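Local coordinates for putative N-acetylneuraminate lyase ([Ruminococcus] gnavus ATCC 29149, PDB 6RB7), which belongs to the dihydrodipicolinate synthetase family of beta/alpha-barrel proteins and is assembled from four chains, at residues A[260-263]-A[264-267]; A[226-229]-A[230-234]. All coordinates share one frame; numbering follows the deposited sequence.

Contact 1: A[260-263]-A[264-267]. With BCN (bicine), chain I.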
loop_
_atom_site.group_PDB
_atom_site.type_symbol
_atom_site.label_atom_id
_atom_site.label_comp_id
_atom_site.label_asym_id
_atom_site.label_seq_id
_atom_site.Cartn_x
_atom_site.Cartn_y
_atom_site.Cartn_z
ATOM N N ALA A 260 31.428 -17.190 -12.222
ATOM C CA ALA A 260 32.514 -18.084 -11.740
ATOM C C ALA A 260 32.136 -18.774 -10.410
ATOM O O ALA A 260 32.933 -19.585 -9.923
ATOM C CB ALA A 260 33.789 -17.288 -11.635
ATOM N N GLY A 261 30.978 -18.473 -9.833
ATOM C CA GLY A 261 30.572 -19.023 -8.528
ATOM C C GLY A 261 31.363 -18.409 -7.383
ATOM O O GLY A 261 31.401 -19.007 -6.303
ATOM N N LYS A 262 31.988 -17.250 -7.588
ATOM C CA LYS A 262 32.837 -16.583 -6.566
ATOM C C LYS A 262 31.957 -15.620 -5.771
ATOM O O LYS A 262 32.002 -14.393 -5.990
ATOM C CB LYS A 262 33.996 -15.863 -7.219
ATOM C CG LYS A 262 35.027 -16.813 -7.825
ATOM C CD LYS A 262 36.132 -16.125 -8.560
ATOM C CE LYS A 262 37.225 -17.113 -8.911
ATOM N NZ LYS A 262 38.180 -16.531 -9.880
ATOM N N MET A 263 31.159 -16.163 -4.861
ATOM C CA MET A 263 30.084 -15.379 -4.213
ATOM C C MET A 263 30.677 -14.433 -3.161
ATOM O O MET A 263 30.068 -13.382 -2.937
ATOM C CB MET A 263 29.032 -16.330 -3.649
ATOM C CG MET A 263 28.624 -17.358 -4.724
ATOM S SD MET A 263 28.201 -16.602 -6.333
ATOM C CE MET A 263 27.405 -15.161 -5.632
ATOM N N THR A 264 31.814 -14.759 -2.524
ATOM C CA THR A 264 32.435 -13.829 -1.545
ATOM C C THR A 264 32.911 -12.569 -2.284
ATOM O O THR A 264 32.656 -11.426 -1.818
ATOM C CB THR A 264 33.574 -14.454 -0.737
ATOM O OG1 THR A 264 32.940 -15.469 0.020
ATOM C CG2 THR A 264 34.276 -13.470 0.168
ATOM N N GLU A 265 33.602 -12.759 -3.398
ATOM C CA GLU A 265 34.106 -11.624 -4.189
ATOM C C GLU A 265 32.913 -10.819 -4.739
ATOM O O GLU A 265 32.957 -9.570 -4.727
ATOM C CB GLU A 265 35.005 -12.155 -5.296
ATOM C CG GLU A 265 36.256 -12.843 -4.746
ATOM C CD GLU A 265 36.240 -14.342 -4.449
ATOM O OE1 GLU A 265 35.140 -14.952 -4.181
ATOM O OE2 GLU A 265 37.374 -14.938 -4.488
ATOM N N ALA A 266 31.878 -11.522 -5.196
ATOM C CA ALA A 266 30.651 -10.867 -5.701
ATOM C C ALA A 266 30.054 -10.006 -4.599
ATOM O O ALA A 266 29.693 -8.835 -4.854
ATOM C CB ALA A 266 29.682 -11.886 -6.220
ATOM N N ARG A 267 29.927 -10.538 -3.384
ATOM C CA ARG A 267 29.327 -9.767 -2.264
ATOM C C ARG A 267 30.155 -8.517 -1.987
ATOM O O ARG A 267 29.568 -7.432 -1.799
ATOM C CB ARG A 267 29.318 -10.549 -0.949
ATOM C CG ARG A 267 28.038 -11.265 -0.644
ATOM C CD ARG A 267 28.029 -11.892 0.745
ATOM N NE ARG A 267 29.019 -12.957 0.925
ATOM C CZ ARG A 267 28.925 -14.182 0.439
ATOM N NH1 ARG A 267 27.909 -14.571 -0.338
ATOM N NH2 ARG A 267 29.891 -15.046 0.703
HETATM N N1 BCN I . 34.720 -22.118 -6.909
HETATM C C1 BCN I . 34.185 -23.455 -7.306
HETATM C C2 BCN I . 32.871 -23.492 -8.095
HETATM O O21 BCN I . 32.220 -22.435 -8.175
HETATM O O22 BCN I . 32.528 -24.592 -8.604
HETATM C C3 BCN I . 33.856 -21.343 -6.003
HETATM C C4 BCN I . 34.606 -20.695 -4.860
HETATM O O4 BCN I . 33.898 -20.840 -3.637
HETATM C C5 BCN I . 35.357 -21.363 -8.001
HETATM C C6 BCN I . 36.796 -21.007 -7.704
HETATM O O6 BCN I . 36.876 -20.048 -6.663
#
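Lys262 and Glu265 meet where a new helix begins: Glu265 OE1 comes within 3.4 Å of Lys262 CB, touching the root of the lysine and not its charge. Glu265 bends at chi2 (90°), which turns its carboxylate back over the helix start, while the lysine chain runs out extended. Its NZ stays 5.7 Å from Glu265 OE2, so any attraction acts at a distance. Lys262 takes the N-cap position, and its O accepts a hydrogen bond from Ala266 N at 3.0 Å, in the carbonyl plane. One residue on, Met263 O receives Arg267 N at 2.9 Å and also sits over one face of the Arg267 guanidinium, near its centre. The guanidinium NH1 is hydrogen-bonded to Val233 O of the second subunit. Before the cap, Gly261, with positive phi, ends the preceding helix in a Schellman motif, and bicine rests against this turn, its C3 3.4 Å from Gly261 O and its O6 3.7 Å from Lys262 CE. The corner thus joins helix 248-259 to helix 263-281; Ala266 packs back on Leu254, Cys257 and Ile258, and Met263 and Ala266 touch Met229 of helix 228-234.

Contact 2: A[226-229]-A[230-234]; sequences EQFM and SGRVI
Phe228 and Arg232, one turn apart, lie side by side and point the same way, with Phe228 CE1 3.8 Å from Arg232 CG. Ring and guanidinium planes are 70° apart, and the touch is made by the arginine's aliphatic part. Bends at chi2 and chi3 fold that chain, whose polar end is taken up elsewhere: NE forms a salt bridge with Asp255, NH2 a hydrogen bond with Asn259 OD1, and NH1 one with Ala236 O. The ring itself packs on Leu254 and Ile258.

The backbone hydrogen bonds form a second group. Gln227, the N-cap residue, receives Gly231 N on its O at 2.9 Å, nearly straight at 168°, and a weak one from Ser230 N at the same oxygen. Arg232 N reaches Phe228 O at 3.0 Å, and Val233 N reaches Met229 O at 3.1 Å. Both methyls of Val233 pack against that Met229 carbonyl oxygen, CG1 at 3.4 Å.

At the subunit boundary, Ser230 O is hydrogen-bonded to Ser230 OG of the second subunit. The arrangement is the first turns of a short helix in a beta-alpha-beta unit, linking parallel strands 219-222 and 238-241 of the family's beta/alpha barrel.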
loop_
_atom_site.group_PDB
_atom_site.type_symbol
_atom_site.label_atom_id
_atom_site.label_comp_id
_atom_site.label_asym_id
_atom_site.label_seq_id
_atom_site.Cartn_x
_atom_site.Cartn_y
_atom_site.Cartn_z
ATOM N N GLU A 226 20.631 -2.749 -6.656
ATOM C CA GLU A 226 21.044 -3.077 -5.276
ATOM C C GLU A 226 20.897 -4.574 -4.994
ATOM O O GLU A 226 21.432 -5.060 -4.007
ATOM C CB GLU A 226 20.152 -2.308 -4.295
ATOM C CG GLU A 226 20.256 -0.787 -4.410
ATOM C CD GLU A 226 19.305 -0.118 -5.414
ATOM O OE1 GLU A 226 18.716 -0.792 -6.323
ATOM O OE2 GLU A 226 19.078 1.122 -5.266
ATOM N N GLN A 227 20.181 -5.286 -5.830
ATOM C CA GLN A 227 19.924 -6.748 -5.668
ATOM C C GLN A 227 20.536 -7.555 -6.840
ATOM O O GLN A 227 20.198 -8.731 -6.993
ATOM C CB GLN A 227 18.417 -6.967 -5.572
ATOM C CG GLN A 227 17.777 -6.212 -4.427
ATOM C CD GLN A 227 16.301 -6.509 -4.199
ATOM O OE1 GLN A 227 15.844 -6.335 -3.064
ATOM N NE2 GLN A 227 15.544 -6.962 -5.231
ATOM N N PHE A 228 21.417 -6.948 -7.632
ATOM C CA PHE A 228 22.001 -7.552 -8.854
ATOM C C PHE A 228 22.371 -9.024 -8.627
ATOM O O PHE A 228 21.853 -9.903 -9.362
ATOM C CB PHE A 228 23.190 -6.703 -9.299
ATOM C CG PHE A 228 23.843 -7.087 -10.592
ATOM C CD1 PHE A 228 24.622 -8.225 -10.692
ATOM C CD2 PHE A 228 23.702 -6.287 -11.727
ATOM C CE1 PHE A 228 25.258 -8.549 -11.887
ATOM C CE2 PHE A 228 24.375 -6.590 -12.889
ATOM C CZ PHE A 228 25.116 -7.739 -12.991
ATOM N N MET A 229 23.195 -9.309 -7.623
ATOM C CA MET A 229 23.731 -10.675 -7.486
ATOM C C MET A 229 22.620 -11.651 -7.115
ATOM O O MET A 229 22.659 -12.827 -7.566
ATOM C CB MET A 229 24.881 -10.746 -6.488
ATOM C CG MET A 229 24.508 -10.479 -5.093
ATOM S SD MET A 229 26.018 -10.459 -4.044
ATOM C CE MET A 229 26.558 -12.152 -4.140
ATOM N N SER A 230 21.633 -11.196 -6.350
ATOM C CA SER A 230 20.527 -12.029 -5.858
ATOM C C SER A 230 19.573 -12.342 -7.006
ATOM O O SER A 230 19.061 -13.487 -7.054
ATOM C CB SER A 230 19.822 -11.323 -4.734
ATOM O OG SER A 230 20.629 -11.279 -3.573
ATOM N N GLY A 231 19.239 -11.368 -7.843
ATOM C CA GLY A 231 18.360 -11.625 -8.999
ATOM C C GLY A 231 19.048 -12.518 -10.004
ATOM O O GLY A 231 18.375 -13.386 -10.589
ATOM N N ARG A 232 20.329 -12.300 -10.236
ATOM C CA ARG A 232 21.127 -13.144 -11.164
ATOM C C ARG A 232 21.103 -14.606 -10.715
ATOM O O ARG A 232 20.711 -15.468 -11.529
ATOM C CB ARG A 232 22.532 -12.572 -11.265
ATOM C CG ARG A 232 22.611 -11.319 -12.123
ATOM C CD ARG A 232 22.520 -11.535 -13.651
ATOM N NE ARG A 232 23.789 -12.159 -14.029
ATOM C CZ ARG A 232 23.989 -13.440 -14.228
ATOM N NH1 ARG A 232 23.026 -14.331 -14.218
ATOM N NH2 ARG A 232 25.216 -13.860 -14.505
ATOM N N VAL A 233 21.397 -14.892 -9.449
ATOM C CA VAL A 233 21.538 -16.329 -9.079
ATOM C C VAL A 233 20.187 -17.030 -9.130
ATOM O O VAL A 233 20.180 -18.249 -9.272
ATOM C CB VAL A 233 22.265 -16.548 -7.742
ATOM C CG1 VAL A 233 23.683 -16.050 -7.829
ATOM C CG2 VAL A 233 21.519 -15.979 -6.542
ATOM N N ILE A 234 19.067 -16.327 -8.950
ATOM C CA ILE A 234 17.768 -17.026 -8.880
ATOM C C ILE A 234 17.158 -17.145 -10.276
ATOM O O ILE A 234 16.098 -17.774 -10.366
ATOM C CB ILE A 234 16.824 -16.368 -7.861
ATOM C CG1 ILE A 234 15.857 -17.407 -7.275
ATOM C CG2 ILE A 234 16.107 -15.181 -8.490
ATOM C CD1 ILE A 234 15.025 -16.844 -6.118
#

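How the contacts relate
Contact 2 precedes contact 1 in the chain, and their centres lie 12 Å apart. They meet through Met229, whose CE is 3.8 Å from Ala266 CB and 3.8 Å from Arg267 N, so the short barrel helix 228-234 leans on the first turn of helix 263-281. Both contacts touch the second subunit, and residues of contact 1 meet residues of contact 2 across that interface, Arg267 packing on Ile234 of the second subunit. Bicine belongs to contact 1, where Ala260, Gly261 and Lys262 form its pocket; from contact 2 the ligand is more distant, about 11 Å from the side chain of Val233.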